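Local coordinates for cation efflux system protein CusF (Escherichia coli, PDB 3E6Z), which binds one copper ion per chain as a periplasmic metallochaperone of the Cus efflux system, which gives resistance to copper and silver, at residues I8-V13 with F62-Q67. The protein carries 1 engineered substitution. Numbering follows the deposited sequence. Where two conformers were deposited one is given.
Sequences ISATGV and FNFVQQ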
# COMPACT_ATOMS: atom_id res chain seq x y z
N ILE A 8 -1.23 0.75 -8.66
CA ILE A 8 -2.54 0.59 -7.99
C ILE A 8 -2.61 1.60 -6.88
O ILE A 8 -1.71 1.69 -6.06
CB ILE A 8 -2.72 -0.80 -7.49
CG1 ILE A 8 -2.59 -1.84 -8.62
CG2 ILE A 8 -4.08 -0.95 -6.83
CD1 ILE A 8 -2.52 -3.23 -8.20
N SER A 9 -3.68 2.42 -6.90
CA SER A 9 -3.91 3.38 -5.82
C SER A 9 -4.95 2.85 -4.86
O SER A 9 -5.87 2.15 -5.22
CB SER A 9 -4.44 4.72 -6.27
OG SER A 9 -3.71 5.34 -7.28
N ALA A 10 -4.73 3.12 -3.58
CA ALA A 10 -5.63 2.63 -2.55
C ALA A 10 -5.60 3.52 -1.35
O ALA A 10 -4.79 4.39 -1.18
CB ALA A 10 -5.26 1.27 -2.17
N THR A 11 -6.61 3.29 -0.49
CA THR A 11 -6.62 3.87 0.85
C THR A 11 -6.78 2.78 1.87
O THR A 11 -7.15 1.66 1.54
CB THR A 11 -7.79 4.95 0.97
OG1 THR A 11 -9.07 4.33 0.68
CG2 THR A 11 -7.65 6.15 0.04
N GLY A 12 -6.45 3.09 3.13
CA GLY A 12 -6.62 2.07 4.18
C GLY A 12 -6.18 2.61 5.54
O GLY A 12 -5.99 3.80 5.66
N VAL A 13 -6.01 1.64 6.42
CA VAL A 13 -5.57 1.98 7.79
C VAL A 13 -4.30 1.14 8.07
O VAL A 13 -4.28 -0.07 7.87
CB VAL A 13 -6.65 1.64 8.84
CG1 VAL A 13 -6.09 1.88 10.29
CG2 VAL A 13 -7.88 2.57 8.57
N PHE A 62 -2.12 5.49 -0.62
CA PHE A 62 -0.87 4.93 -1.01
C PHE A 62 -1.05 4.37 -2.39
O PHE A 62 -2.11 4.11 -2.90
CB PHE A 62 -0.33 3.88 0.02
CG PHE A 62 -1.25 2.72 0.20
CD1 PHE A 62 -2.43 2.78 1.03
CD2 PHE A 62 -0.95 1.44 -0.40
CE1 PHE A 62 -3.23 1.69 1.17
CE2 PHE A 62 -1.72 0.36 -0.20
CZ PHE A 62 -2.88 0.42 0.61
N ASN A 63 0.14 4.20 -3.00
CA ASN A 63 0.19 3.68 -4.40
C ASN A 63 1.25 2.59 -4.38
O ASN A 63 2.28 2.71 -3.73
CB ASN A 63 0.63 4.76 -5.40
CG ASN A 63 -0.49 5.76 -5.56
OD1 ASN A 63 -1.48 5.49 -6.24
ND2 ASN A 63 -0.46 6.83 -4.74
N PHE A 64 0.99 1.48 -5.11
CA PHE A 64 1.98 0.37 -5.10
C PHE A 64 1.92 -0.31 -6.46
O PHE A 64 1.04 -0.17 -7.28
CB PHE A 64 1.61 -0.63 -3.94
CG PHE A 64 0.26 -1.31 -4.10
CD1 PHE A 64 -0.91 -0.65 -3.64
CD2 PHE A 64 0.10 -2.56 -4.69
CE1 PHE A 64 -2.15 -1.27 -3.69
CE2 PHE A 64 -1.15 -3.14 -4.76
CZ PHE A 64 -2.24 -2.50 -4.26
N VAL A 65 3.02 -1.09 -6.65
CA VAL A 65 3.16 -1.90 -7.86
C VAL A 65 3.34 -3.37 -7.42
O VAL A 65 4.07 -3.68 -6.47
CB VAL A 65 4.33 -1.43 -8.77
CG1 VAL A 65 4.01 -0.02 -9.21
CG2 VAL A 65 5.46 -1.47 -8.18
N GLN A 66 2.69 -4.25 -8.15
CA GLN A 66 2.85 -5.71 -7.80
C GLN A 66 4.05 -6.25 -8.54
O GLN A 66 4.28 -5.95 -9.76
CB GLN A 66 1.59 -6.50 -8.20
CG GLN A 66 1.47 -7.83 -7.51
CD GLN A 66 1.29 -7.68 -5.99
OE1 GLN A 66 0.78 -6.67 -5.45
NE2 GLN A 66 1.64 -8.79 -5.28
N GLN A 67 4.87 -6.98 -7.80
CA GLN A 67 6.08 -7.66 -8.36
C GLN A 67 6.04 -9.09 -7.81
O GLN A 67 6.53 -9.35 -6.71
CB GLN A 67 7.33 -6.91 -8.00
CG GLN A 67 8.55 -7.55 -8.65
CD GLN A 67 9.78 -6.85 -8.28
OE1 GLN A 67 10.20 -5.84 -8.89
NE2 GLN A 67 10.41 -7.32 -7.25
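Ile-8 to Ala-10 pair antiparallel with Phe-62 to Phe-64. The short strand axes come within 4.8 Å and their directions differ by 137°, so the pair is strongly twisted. Ile-8 with Phe-64 and Ala-10 with Phe-62 are hydrogen-bonded pairs, each closed by two N-H...O bonds. The Ile-8 N to Phe-64 O bond is 2.8 Å long and nearly straight. Ser-9 and Asn-63 form the non-hydrogen-bonded pair between them. Here the CA of Asn-63 also makes a CA-H...O contact of 3.2 Å with Ile-8 O.

The side chains of Ile-8, Ala-10, Phe-62 and Phe-64 lie on one face of the sheet. Both phenylalanines have CG between the backbone N and the carbonyl carbon (chi1 60° and 63°), which brings each ring back toward its cross-strand partner. Ile-8 CB sits over one face of the Phe-64 ring, 3.9 Å from its centroid, in a CH-pi contact. Ile-8 CG2 reaches Phe-64 CZ at 3.5 Å, and Ile-8 CD1 touches the CE2 side of the ring. Ala-10 CB covers the Phe-62 ring in the same way, 4.1 Å from the centroid, and also meets the edge of the Phe-64 ring. Gly-12 N lies at the edge of the Phe-62 ring. Phe-43 packs edge-to-face with both rings.

On the other face, Ser-9 OG comes within 2.5 Å of Asn-63 OD1 in one of two serine conformers. That is very short for a hydrogen bond, so its detail is doubtful. Asn-63 ND2 bonds to Asp-75 OD1 on strand 70-78.

This pairing joins the first and fourth strands of the CusF OB-fold beta-barrel. The side chain of Phe-64 is about 6 Å from the copper(II) ion bound by His-28, Met-39 and Met-41, so the Phe-64 end of the pairing lies near the metal site.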